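Local coordinates for amidohydrolase (Thermotoga maritima, PDB 3OOQ), which probably acts as a hydrolase of the TIM-barrel amidohydrolase family, possibly opening the ring of allantoin, at residues P119-P124 and G155-R160; V131-S136 and V378-V383; L247-G252 and K265-V270; E289-L294 and Y325-E330. All coordinates share one frame; numbering follows the deposited sequence.

Interaction 1: P119-P124 and G155-R160; sequences PGSANP and GENPKR
Ala-122 and Pro-158 bring an irregular loop and the first turn of helix 156-164 together, their CA atoms 4.8 Å apart. The loop joins strands 112-117 and 125-133 of this TIM-barrel amidohydrolase, and Gly-155, with its positive phi of 84°, is the N-cap of the helix. The backbones touch through a CA-H...O contact, in which Pro-158 CA lies 3.2 Å from Ala-122 O. A proline is readily accommodated this early in a helix, because the backbone nitrogens of the first turn have no helical carbonyl to bond.

The pyrrolidine ring of Pro-158 also spans neighbouring parts of the loop. Its CD sits 3.6 Å from Ser-121 O, while its CB meets Pro-124 CD at 3.7 Å, the two rings sliding past each other in opposite directions. Beyond them, Thr-175 and Val-178 of helix 172-198 pack on Pro-158 and Pro-124 respectively, and Lys-159 forms a salt bridge with Asp-79 of a second subunit.

One hydrogen bond completes the contact. Ser-121 OG stands between its own backbone N and carbonyl carbon (chi1 61°), facing the amide of Asn-157. Lys-280 NZ bonds Asn-157 OD1, so both ends of that amide are engaged and its flip is defined. Asn-157 ND2 reaches Ser-121 OG at 2.7 Å in a nearly straight bond, the hydroxyl oxygen lying close to the amide plane.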
loop_
_atom_site.group_PDB
_atom_site.type_symbol
_atom_site.label_atom_id
_atom_site.label_comp_id
_atom_site.label_asym_id
_atom_site.label_seq_id
_atom_site.Cartn_x
_atom_site.Cartn_y
_atom_site.Cartn_z
ATOM N N PRO F 119 2.650 30.377 -10.064
ATOM C CA PRO F 119 2.252 29.080 -9.523
ATOM C C PRO F 119 1.005 29.202 -8.619
ATOM O O PRO F 119 0.643 30.311 -8.171
ATOM C CB PRO F 119 3.468 28.648 -8.688
ATOM C CG PRO F 119 4.624 29.430 -9.201
ATOM C CD PRO F 119 4.024 30.752 -9.660
ATOM N N GLY F 120 0.350 28.068 -8.375
ATOM C CA GLY F 120 -0.808 27.996 -7.491
ATOM C C GLY F 120 -0.437 28.003 -6.005
ATOM O O GLY F 120 0.622 28.506 -5.602
ATOM N N SER F 121 -1.312 27.432 -5.190
ATOM C CA SER F 121 -1.232 27.606 -3.748
ATOM C C SER F 121 -0.988 26.285 -2.998
ATOM O O SER F 121 -1.291 26.161 -1.812
ATOM C CB SER F 121 -2.521 28.248 -3.266
ATOM O OG SER F 121 -3.628 27.410 -3.566
ATOM N N ALA F 122 -0.441 25.301 -3.701
ATOM C CA ALA F 122 -0.091 24.033 -3.070
ATOM C C ALA F 122 1.043 24.192 -2.069
ATOM O O ALA F 122 1.027 23.553 -1.008
ATOM C CB ALA F 122 0.289 23.003 -4.137
ATOM N N ASN F 123 2.037 25.016 -2.410
ATOM C CA ASN F 123 3.263 25.098 -1.614
ATOM C C ASN F 123 3.352 26.322 -0.727
ATOM O O ASN F 123 3.015 27.416 -1.180
ATOM C CB ASN F 123 4.494 25.102 -2.507
ATOM C CG ASN F 123 4.650 23.823 -3.298
ATOM O OD1 ASN F 123 3.949 22.851 -3.059
ATOM N ND2 ASN F 123 5.574 23.824 -4.247
ATOM N N PRO F 124 3.840 26.143 0.524
ATOM C CA PRO F 124 4.190 27.301 1.351
ATOM C C PRO F 124 5.003 28.319 0.539
ATOM O O PRO F 124 4.689 29.510 0.585
ATOM C CB PRO F 124 4.985 26.678 2.499
ATOM C CG PRO F 124 4.284 25.325 2.726
ATOM C CD PRO F 124 3.899 24.878 1.291
ATOM N N GLY F 155 -2.944 28.957 4.908
ATOM C CA GLY F 155 -4.303 28.444 5.047
ATOM C C GLY F 155 -4.418 26.979 4.652
ATOM O O GLY F 155 -3.459 26.217 4.784
ATOM N N GLU F 156 -5.601 26.583 4.191
ATOM C CA GLU F 156 -5.948 25.157 4.031
ATOM C C GLU F 156 -5.135 24.431 2.974
ATOM O O GLU F 156 -4.745 23.281 3.190
ATOM C CB GLU F 156 -7.445 24.975 3.721
ATOM C CG GLU F 156 -8.396 25.403 4.856
ATOM C CD GLU F 156 -9.867 25.248 4.484
ATOM O OE1 GLU F 156 -10.193 24.349 3.683
ATOM O OE2 GLU F 156 -10.710 26.012 4.999
ATOM N N ASN F 157 -4.864 25.098 1.844
ATOM C CA ASN F 157 -4.253 24.422 0.687
ATOM C C ASN F 157 -2.890 23.793 0.994
ATOM O O ASN F 157 -2.741 22.584 0.849
ATOM C CB ASN F 157 -4.225 25.327 -0.584
ATOM C CG ASN F 157 -5.619 25.644 -1.119
ATOM O OD1 ASN F 157 -6.611 25.119 -0.634
ATOM N ND2 ASN F 157 -5.694 26.529 -2.120
ATOM N N PRO F 158 -1.900 24.591 1.462
ATOM C CA PRO F 158 -0.589 23.963 1.723
ATOM C C PRO F 158 -0.588 22.853 2.798
ATOM O O PRO F 158 0.099 21.852 2.630
ATOM C CB PRO F 158 0.300 25.141 2.161
ATOM C CG PRO F 158 -0.680 26.222 2.628
ATOM C CD PRO F 158 -1.872 26.052 1.715
ATOM N N LYS F 159 -1.346 23.023 3.879
ATOM C CA LYS F 159 -1.410 21.980 4.896
ATOM C C LYS F 159 -2.207 20.722 4.473
ATOM O O LYS F 159 -1.933 19.644 4.988
ATOM C CB LYS F 159 -1.925 22.532 6.237
ATOM C CG LYS F 159 -3.406 22.923 6.268
ATOM C CD LYS F 159 -3.878 23.213 7.728
ATOM C CE LYS F 159 -5.374 23.576 7.783
ATOM N NZ LYS F 159 -5.906 23.404 9.171
ATOM N N ARG F 160 -3.184 20.865 3.569
ATOM C CA ARG F 160 -3.892 19.709 2.995
ATOM C C ARG F 160 -2.943 18.926 2.079
ATOM O O ARG F 160 -2.805 17.711 2.230
ATOM C CB ARG F 160 -5.153 20.113 2.215
ATOM C CG ARG F 160 -5.839 18.934 1.486
ATOM C CD ARG F 160 -6.952 19.369 0.516
ATOM N NE ARG F 160 -6.476 20.318 -0.507
ATOM C CZ ARG F 160 -5.867 19.988 -1.659
ATOM N NH1 ARG F 160 -5.637 18.706 -1.982
ATOM N NH2 ARG F 160 -5.482 20.953 -2.498
#

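Interaction 2: V131-S136 and V378-V383; sequences VIKFRS and VYIDGV
A salt-bridge network set beside an aliphatic contact ties Lys-133 and Arg-135, where strand 125-133 runs out, to Asp-381 in the turn between strands 375-380 and 383-387. The two carboxylate oxygens of Asp-381 divide the work. Lys-133 NZ, at the end of a chain extended beyond CG, meets Asp-381 OD1 at 2.9 Å from the syn side, 31° out of the carboxylate plane. Arg-135 NE approaches Asp-381 OD2 to 2.7 Å, but the hydrogen bond is weak because it is strongly bent, and the guanidinium and carboxylate planes are 39° apart.

Each cation has further partners: Lys-133 NZ forms salt bridges with Asp-358 and Asp-360, and Arg-135 NH1 bonds the carbonyls of Glu-141 and Ile-143. An alanine in place of Asp-381 would probably leave Arg-135 NE without its charged mate and Lys-133 leaning on the other two aspartates.

Ile-380 supplies the apolar part. Its CG2 sits 3.7 Å from Lys-133 CD and 3.8 Å from Arg-135 CB, touching the aliphatic stems of both cations. With chi2 at 180°, CD1 extends toward Phe-134, the centre of an inverse gamma turn, and lies 3.5 Å from Phe-134 O. Leu-108 of helix 103-108 packs against both Phe-134 and Ile-380.

Backbone bonds between Ile-380 and Val-383 run in both directions, and Asp-381 and Gly-382 both have positive phi, the signature of a two-residue beta-hairpin closed by a type I' turn.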
loop_
_atom_site.group_PDB
_atom_site.type_symbol
_atom_site.label_atom_id
_atom_site.label_comp_id
_atom_site.label_asym_id
_atom_site.label_seq_id
_atom_site.Cartn_x
_atom_site.Cartn_y
_atom_site.Cartn_z
ATOM N N VAL F 131 5.097 38.718 -15.498
ATOM C CA VAL F 131 4.032 39.412 -16.211
ATOM C C VAL F 131 4.264 39.233 -17.695
ATOM O O VAL F 131 5.363 39.458 -18.197
ATOM C CB VAL F 131 3.980 40.927 -15.891
ATOM C CG1 VAL F 131 2.797 41.570 -16.636
ATOM C CG2 VAL F 131 3.892 41.163 -14.387
ATOM N N ILE F 132 3.229 38.812 -18.406
ATOM C CA ILE F 132 3.348 38.609 -19.834
ATOM C C ILE F 132 2.186 39.272 -20.554
ATOM O O ILE F 132 1.163 39.606 -19.944
ATOM C CB ILE F 132 3.438 37.087 -20.208
ATOM C CG1 ILE F 132 2.182 36.321 -19.765
ATOM C CG2 ILE F 132 4.680 36.437 -19.586
ATOM C CD1 ILE F 132 1.229 36.010 -20.867
ATOM N N LYS F 133 2.357 39.459 -21.856
ATOM C CA LYS F 133 1.281 39.929 -22.722
ATOM C C LYS F 133 1.009 38.848 -23.743
ATOM O O LYS F 133 1.920 38.112 -24.097
ATOM C CB LYS F 133 1.709 41.176 -23.476
ATOM C CG LYS F 133 1.958 42.380 -22.627
ATOM C CD LYS F 133 2.016 43.597 -23.539
ATOM C CE LYS F 133 2.551 44.785 -22.804
ATOM N NZ LYS F 133 2.408 45.981 -23.661
ATOM N N PHE F 134 -0.230 38.772 -24.230
ATOM C CA PHE F 134 -0.624 37.747 -25.200
ATOM C C PHE F 134 -0.253 38.176 -26.622
ATOM O O PHE F 134 -1.118 38.240 -27.491
ATOM C CB PHE F 134 -2.139 37.478 -25.123
ATOM C CG PHE F 134 -2.634 37.052 -23.762
ATOM C CD1 PHE F 134 -1.941 36.101 -23.004
ATOM C CD2 PHE F 134 -3.838 37.554 -23.267
ATOM C CE1 PHE F 134 -2.407 35.702 -21.742
ATOM C CE2 PHE F 134 -4.312 37.158 -22.007
ATOM C CZ PHE F 134 -3.585 36.219 -21.245
ATOM N N ARG F 135 1.031 38.467 -26.851
ATOM C CA ARG F 135 1.484 39.045 -28.112
ATOM C C ARG F 135 2.060 38.068 -29.147
ATOM O O ARG F 135 2.166 38.424 -30.317
ATOM C CB ARG F 135 2.464 40.226 -27.889
ATOM C CG ARG F 135 3.510 40.006 -26.803
ATOM C CD ARG F 135 4.690 40.987 -26.909
ATOM N NE ARG F 135 4.598 42.202 -26.095
ATOM C CZ ARG F 135 5.466 42.563 -25.137
ATOM N NH1 ARG F 135 6.510 41.806 -24.828
ATOM N NH2 ARG F 135 5.288 43.705 -24.482
ATOM N N SER F 136 2.427 36.855 -28.735
ATOM C CA SER F 136 3.205 35.970 -29.603
ATOM C C SER F 136 3.182 34.526 -29.071
ATOM O O SER F 136 2.917 34.297 -27.894
ATOM C CB SER F 136 4.656 36.499 -29.675
ATOM O OG SER F 136 5.548 35.570 -30.240
ATOM N N VAL F 378 -8.420 43.693 -30.962
ATOM C CA VAL F 378 -7.461 43.890 -29.871
ATOM C C VAL F 378 -6.098 44.162 -30.478
ATOM O O VAL F 378 -5.665 43.445 -31.390
ATOM C CB VAL F 378 -7.347 42.654 -28.925
ATOM C CG1 VAL F 378 -6.358 42.938 -27.748
ATOM C CG2 VAL F 378 -8.715 42.257 -28.378
ATOM N N TYR F 379 -5.448 45.210 -29.974
ATOM C CA TYR F 379 -4.088 45.539 -30.334
ATOM C C TYR F 379 -3.266 45.382 -29.078
ATOM O O TYR F 379 -3.753 45.666 -27.982
ATOM C CB TYR F 379 -3.990 46.990 -30.821
ATOM C CG TYR F 379 -4.778 47.279 -32.093
ATOM C CD1 TYR F 379 -6.159 47.506 -32.048
ATOM C CD2 TYR F 379 -4.144 47.335 -33.335
ATOM C CE1 TYR F 379 -6.890 47.772 -33.207
ATOM C CE2 TYR F 379 -4.871 47.608 -34.514
ATOM C CZ TYR F 379 -6.239 47.828 -34.428
ATOM O OH TYR F 379 -6.963 48.104 -35.555
ATOM N N ILE F 380 -2.038 44.906 -29.243
ATOM C CA ILE F 380 -1.058 44.816 -28.159
ATOM C C ILE F 380 0.229 45.388 -28.742
ATOM O O ILE F 380 0.641 44.985 -29.829
ATOM C CB ILE F 380 -0.850 43.349 -27.693
ATOM C CG1 ILE F 380 -2.107 42.850 -26.960
ATOM C CG2 ILE F 380 0.397 43.228 -26.797
ATOM C CD1 ILE F 380 -2.045 41.408 -26.441
ATOM N N ASP F 381 0.845 46.344 -28.054
ATOM C CA ASP F 381 1.987 47.084 -28.633
ATOM C C ASP F 381 1.662 47.615 -30.040
ATOM O O ASP F 381 2.510 47.601 -30.940
ATOM C CB ASP F 381 3.245 46.202 -28.678
ATOM C CG ASP F 381 3.644 45.692 -27.316
ATOM O OD1 ASP F 381 3.472 46.415 -26.303
ATOM O OD2 ASP F 381 4.155 44.564 -27.250
ATOM N N GLY F 382 0.425 48.068 -30.214
ATOM C CA GLY F 382 -0.016 48.694 -31.451
ATOM C C GLY F 382 -0.171 47.743 -32.628
ATOM O O GLY F 382 -0.308 48.188 -33.762
ATOM N N VAL F 383 -0.150 46.441 -32.345
ATOM C CA VAL F 383 -0.271 45.393 -33.357
ATOM C C VAL F 383 -1.572 44.640 -33.107
ATOM O O VAL F 383 -1.852 44.207 -31.978
ATOM C CB VAL F 383 0.946 44.415 -33.321
ATOM C CG1 VAL F 383 0.758 43.252 -34.306
ATOM C CG2 VAL F 383 2.256 45.157 -33.611
#

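Interaction 3: L247-G252 and K265-V270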
loop_
_atom_site.group_PDB
_atom_site.type_symbol
_atom_site.label_atom_id
_atom_site.label_comp_id
_atom_site.label_asym_id
_atom_site.label_seq_id
_atom_site.Cartn_x
_atom_site.Cartn_y
_atom_site.Cartn_z
ATOM N N LEU F 247 5.080 42.866 0.281
ATOM C CA LEU F 247 4.070 41.854 0.015
ATOM C C LEU F 247 2.852 42.376 -0.692
ATOM O O LEU F 247 2.510 43.558 -0.611
ATOM C CB LEU F 247 3.645 41.112 1.306
ATOM C CG LEU F 247 2.559 41.678 2.238
ATOM C CD1 LEU F 247 1.831 40.594 2.986
ATOM C CD2 LEU F 247 3.171 42.636 3.238
ATOM N N VAL F 248 2.192 41.452 -1.369
ATOM C CA VAL F 248 0.851 41.613 -1.872
ATOM C C VAL F 248 0.065 40.436 -1.295
ATOM O O VAL F 248 0.567 39.319 -1.222
ATOM C CB VAL F 248 0.840 41.554 -3.437
ATOM C CG1 VAL F 248 -0.558 41.633 -3.988
ATOM C CG2 VAL F 248 1.721 42.683 -4.051
ATOM N N ILE F 249 -1.165 40.685 -0.872
ATOM C CA ILE F 249 -2.047 39.609 -0.439
ATOM C C ILE F 249 -2.880 39.128 -1.627
ATOM O O ILE F 249 -3.506 39.952 -2.309
ATOM C CB ILE F 249 -2.980 40.095 0.674
ATOM C CG1 ILE F 249 -2.185 40.523 1.926
ATOM C CG2 ILE F 249 -4.010 39.035 1.005
ATOM C CD1 ILE F 249 -1.577 39.335 2.726
ATOM N N GLU F 250 -2.864 37.819 -1.891
ATOM C CA GLU F 250 -3.667 37.230 -2.962
ATOM C C GLU F 250 -4.966 36.678 -2.394
ATOM O O GLU F 250 -4.959 36.011 -1.356
ATOM C CB GLU F 250 -2.927 36.088 -3.678
ATOM C CG GLU F 250 -1.457 36.294 -3.945
ATOM C CD GLU F 250 -1.163 37.574 -4.715
ATOM O OE1 GLU F 250 -0.168 38.232 -4.353
ATOM O OE2 GLU F 250 -1.922 37.926 -5.660
ATOM N N HIS F 251 -6.062 36.933 -3.110
ATOM C CA HIS F 251 -7.443 36.584 -2.709
ATOM C C HIS F 251 -7.941 37.446 -1.539
ATOM O O HIS F 251 -8.908 38.202 -1.696
ATOM C CB HIS F 251 -7.620 35.095 -2.410
ATOM C CG HIS F 251 -6.934 34.193 -3.389
ATOM N ND1 HIS F 251 -7.340 34.073 -4.702
ATOM C CD2 HIS F 251 -5.871 33.363 -3.244
ATOM C CE1 HIS F 251 -6.552 33.211 -5.327
ATOM N NE2 HIS F 251 -5.657 32.761 -4.464
ATOM N N GLY F 252 -7.299 37.317 -0.376
ATOM C CA GLY F 252 -7.636 38.141 0.794
ATOM C C GLY F 252 -9.123 38.107 1.108
ATOM O O GLY F 252 -9.738 39.130 1.412
ATOM N N LYS F 265 -1.132 50.195 6.620
ATOM C CA LYS F 265 0.155 49.622 6.225
ATOM C C LYS F 265 0.403 49.637 4.717
ATOM O O LYS F 265 1.448 49.163 4.256
ATOM C CB LYS F 265 0.302 48.195 6.785
ATOM C CG LYS F 265 0.426 48.142 8.315
ATOM C CD LYS F 265 0.512 46.723 8.828
ATOM C CE LYS F 265 0.770 46.722 10.328
ATOM N NZ LYS F 265 1.231 45.387 10.826
ATOM N N LYS F 266 -0.548 50.161 3.944
ATOM C CA LYS F 266 -0.372 50.256 2.485
ATOM C C LYS F 266 -0.146 48.888 1.813
ATOM O O LYS F 266 0.669 48.764 0.892
ATOM C CB LYS F 266 0.810 51.175 2.142
ATOM C CG LYS F 266 0.509 52.659 2.047
ATOM C CD LYS F 266 0.178 53.235 3.395
ATOM C CE LYS F 266 0.529 54.733 3.487
ATOM N NZ LYS F 266 0.189 55.455 2.232
ATOM N N ILE F 267 -0.858 47.868 2.276
ATOM C CA ILE F 267 -0.720 46.527 1.698
ATOM C C ILE F 267 -1.801 46.301 0.645
ATOM O O ILE F 267 -2.997 46.415 0.924
ATOM C CB ILE F 267 -0.751 45.427 2.783
ATOM C CG1 ILE F 267 0.408 45.644 3.761
ATOM C CG2 ILE F 267 -0.674 44.012 2.131
ATOM C CD1 ILE F 267 0.261 44.910 5.097
ATOM N N PRO F 268 -1.380 46.000 -0.588
ATOM C CA PRO F 268 -2.416 45.846 -1.585
ATOM C C PRO F 268 -2.983 44.435 -1.543
ATOM O O PRO F 268 -2.332 43.512 -1.008
ATOM C CB PRO F 268 -1.669 46.081 -2.899
ATOM C CG PRO F 268 -0.272 45.619 -2.610
ATOM C CD PRO F 268 -0.021 45.970 -1.170
ATOM N N VAL F 269 -4.177 44.288 -2.113
ATOM C CA VAL F 269 -4.890 43.029 -2.141
ATOM C C VAL F 269 -5.441 42.778 -3.539
ATOM O O VAL F 269 -6.187 43.602 -4.073
ATOM C CB VAL F 269 -6.061 42.999 -1.155
ATOM C CG1 VAL F 269 -6.690 41.603 -1.133
ATOM C CG2 VAL F 269 -5.608 43.409 0.236
ATOM N N VAL F 270 -5.046 41.651 -4.129
ATOM C CA VAL F 270 -5.659 41.168 -5.362
ATOM C C VAL F 270 -6.847 40.298 -4.969
ATOM O O VAL F 270 -6.680 39.119 -4.638
ATOM C CB VAL F 270 -4.661 40.369 -6.258
ATOM C CG1 VAL F 270 -5.307 40.033 -7.579
ATOM C CG2 VAL F 270 -3.392 41.198 -6.527
#
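Ile-249 and Pro-268 begin the backbone pairing of two parallel strands: Ile-249 N donates to Pro-268 O at 3.1 Å, almost straight at 173°. Next along, Val-270 N reaches Ile-249 O at 2.9 Å, nearly along the C=O axis. A third bond, His-251 N to Val-270 O at 2.7 Å, is bent and weak, just past the corner that the chain turns at Glu-250.

With helix 259-264 between them, the paired segments form a beta-alpha-beta crossover, the repeating connection of a TIM barrel. His-251 lies near the C-terminal end of this strand, the end at which amidohydrolases carry their active site, and its ring stacks on His-228 while its ND1 bonds Gly-272 O.

Apolar contacts flank the strands. Ile-267 CG2, anti to its backbone N, meets Ile-249 CG1 at 3.8 Å and Leu-247 CG at 4.0 Å, while Ile-237 of helix 230-243 also packs against Ile-267. An alanine here would probably open a gap beside Leu-247 and Ile-249. Val-248 splits its branches, CG2 against Pro-268 CG at 3.8 Å and CG1 against Val-270 CG2, also at 3.8 Å.

The charged group on this side is Glu-250, which lies alongside Val-270 and points the same way. Its OE2 is 3.7 Å from Val-270 CG2, and its OE1 forms a salt bridge with Arg-224.

Interaction 4: E289-L294 and Y325-E330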
loop_
_atom_site.group_PDB
_atom_site.type_symbol
_atom_site.label_atom_id
_atom_site.label_comp_id
_atom_site.label_asym_id
_atom_site.label_seq_id
_atom_site.Cartn_x
_atom_site.Cartn_y
_atom_site.Cartn_z
ATOM N N GLU F 289 -19.259 42.010 -1.868
ATOM C CA GLU F 289 -19.247 43.290 -1.162
ATOM C C GLU F 289 -17.862 43.757 -0.741
ATOM O O GLU F 289 -17.673 44.931 -0.405
ATOM C CB GLU F 289 -20.122 43.198 0.077
ATOM C CG GLU F 289 -21.598 43.049 -0.228
ATOM C CD GLU F 289 -22.448 43.299 0.992
ATOM O OE1 GLU F 289 -21.995 42.989 2.113
ATOM O OE2 GLU F 289 -23.565 43.815 0.832
ATOM N N THR F 290 -16.902 42.838 -0.750
ATOM C CA THR F 290 -15.533 43.144 -0.373
ATOM C C THR F 290 -14.909 44.240 -1.265
ATOM O O THR F 290 -14.125 45.066 -0.794
ATOM C CB THR F 290 -14.653 41.849 -0.325
ATOM O OG1 THR F 290 -13.539 42.061 0.541
ATOM C CG2 THR F 290 -14.131 41.462 -1.700
ATOM N N ILE F 291 -15.276 44.257 -2.545
ATOM C CA ILE F 291 -14.770 45.279 -3.446
ATOM C C ILE F 291 -15.093 46.673 -2.864
ATOM O O ILE F 291 -14.189 47.452 -2.553
ATOM C CB ILE F 291 -15.307 45.095 -4.883
ATOM C CG1 ILE F 291 -14.671 43.844 -5.536
ATOM C CG2 ILE F 291 -15.059 46.365 -5.730
ATOM C CD1 ILE F 291 -15.351 43.388 -6.813
ATOM N N ALA F 292 -16.377 46.934 -2.665
ATOM C CA ALA F 292 -16.860 48.179 -2.069
ATOM C C ALA F 292 -16.170 48.463 -0.745
ATOM O O ALA F 292 -15.682 49.580 -0.518
ATOM C CB ALA F 292 -18.370 48.101 -1.862
ATOM N N LYS F 293 -16.120 47.447 0.124
ATOM C CA LYS F 293 -15.642 47.641 1.472
ATOM C C LYS F 293 -14.179 48.062 1.478
ATOM O O LYS F 293 -13.802 49.006 2.181
ATOM C CB LYS F 293 -15.863 46.394 2.326
ATOM C CG LYS F 293 -17.329 46.090 2.555
ATOM C CD LYS F 293 -17.548 44.769 3.274
ATOM C CE LYS F 293 -18.989 44.684 3.761
ATOM N NZ LYS F 293 -19.025 44.256 5.168
ATOM N N LEU F 294 -13.365 47.388 0.683
ATOM C CA LEU F 294 -11.943 47.686 0.657
ATOM C C LEU F 294 -11.705 49.040 0.008
ATOM O O LEU F 294 -10.957 49.849 0.546
ATOM C CB LEU F 294 -11.155 46.563 -0.021
ATOM C CG LEU F 294 -11.189 45.239 0.765
ATOM C CD1 LEU F 294 -10.400 44.141 0.079
ATOM C CD2 LEU F 294 -10.670 45.445 2.188
ATOM N N TYR F 325 -23.459 44.426 -5.846
ATOM C CA TYR F 325 -22.980 44.374 -4.457
ATOM C C TYR F 325 -22.301 45.681 -4.019
ATOM O O TYR F 325 -21.325 45.673 -3.248
ATOM C CB TYR F 325 -22.061 43.157 -4.258
ATOM C CG TYR F 325 -22.732 41.868 -4.677
ATOM C CD1 TYR F 325 -22.633 41.407 -5.991
ATOM C CD2 TYR F 325 -23.508 41.137 -3.778
ATOM C CE1 TYR F 325 -23.257 40.230 -6.397
ATOM C CE2 TYR F 325 -24.149 39.950 -4.172
ATOM C CZ TYR F 325 -24.010 39.508 -5.487
ATOM O OH TYR F 325 -24.633 38.350 -5.906
ATOM N N GLY F 326 -22.817 46.797 -4.540
ATOM C CA GLY F 326 -22.420 48.136 -4.097
ATOM C C GLY F 326 -21.217 48.754 -4.781
ATOM O O GLY F 326 -20.811 49.861 -4.424
ATOM N N ALA F 327 -20.656 48.055 -5.767
ATOM C CA ALA F 327 -19.473 48.522 -6.476
ATOM C C ALA F 327 -19.851 49.384 -7.683
ATOM O O ALA F 327 -20.814 49.088 -8.385
ATOM C CB ALA F 327 -18.615 47.342 -6.917
ATOM N N LYS F 328 -19.071 50.432 -7.932
ATOM C CA LYS F 328 -19.377 51.383 -8.996
ATOM C C LYS F 328 -18.475 51.190 -10.202
ATOM O O LYS F 328 -17.293 50.873 -10.062
ATOM C CB LYS F 328 -19.269 52.821 -8.471
ATOM C CG LYS F 328 -20.134 53.070 -7.247
ATOM C CD LYS F 328 -19.410 53.979 -6.257
ATOM C CE LYS F 328 -20.148 54.054 -4.906
ATOM N NZ LYS F 328 -19.299 54.690 -3.861
ATOM N N GLU F 329 -19.049 51.421 -11.383
ATOM C CA GLU F 329 -18.396 51.177 -12.665
ATOM C C GLU F 329 -16.963 51.716 -12.773
ATOM O O GLU F 329 -16.061 50.985 -13.180
ATOM C CB GLU F 329 -19.260 51.750 -13.802
ATOM C CG GLU F 329 -18.585 51.690 -15.158
ATOM C CD GLU F 329 -19.238 52.610 -16.188
ATOM O OE1 GLU F 329 -20.470 52.824 -16.099
ATOM O OE2 GLU F 329 -18.516 53.111 -17.087
ATOM N N GLU F 330 -16.778 52.996 -12.431
ATOM C CA GLU F 330 -15.488 53.690 -12.533
ATOM C C GLU F 330 -14.405 52.916 -11.770
ATOM O O GLU F 330 -13.299 52.700 -12.280
ATOM C CB GLU F 330 -15.626 55.124 -11.970
ATOM C CG GLU F 330 -14.442 56.065 -12.186
ATOM C CD GLU F 330 -14.648 57.452 -11.536
ATOM O OE1 GLU F 330 -13.664 58.006 -10.992
ATOM O OE2 GLU F 330 -15.787 57.978 -11.567
HETATM O O HOH W 1 -18.689 45.381 -3.930
#
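Glu-289 and Tyr-325 cross at about a right angle, and their flat groups, carboxylate and phenol ring, stand 83° apart. Glu-289 CG stands obliquely to the ring, and its closest side-chain contact is with Tyr-325 CB at 4.1 Å. The ring itself leads away from segment 289-294, and Phe-314 of a neighbouring subunit packs against Tyr-325.

Deeper in, Ile-291 and Ala-327 meet methyl to methyl, Ile-291 CG2 lying 3.9 Å from Ala-327 CB. Leu-332 of helix 329-334 packs on both residues, continuing the apolar patch. Ala-292 CB faces carbonyls instead, 4.0 Å from Gly-326 O and slightly farther from Tyr-325 O. Gly-326 takes a positive phi of 87° as the chain passes this methyl on its way to Lys-328, the N-cap of helix 329-334.

A water bridges the backbones, accepting from Ala-292 N at 3.1 Å and donating to Tyr-325 O at 2.7 Å. It thereby satisfies an N-H near the beginning of helix 290-297. With no direct hydrogen bond between the segments, the loop before helix 329-334 is joined to helix 290-297 by apolar and aliphatic packing and this one water, a contact that depends on shape more than on charge.

All four contacts belong to the amidohydrolase part of the chain. Interaction 1 closes along the chain before interaction 3 opens, and interaction 3 before interaction 4, whereas interaction 2 joins segments 242 residues apart and its span encloses both 3 and 4. Strand 125-133 starts just after the loop of interaction 1 and ends in interaction 2, yet their centres are 31 Å apart, on opposite sides of the chain's centre. Interactions 2 and 3 reach the same sheet. Interaction 3 lies about 17 Å, centre to centre, from both 1 and 4, and strand 269-271 leads on to helix 290-297. The set thus pairs one local crossover and two loop-to-helix contacts with one long-range tie.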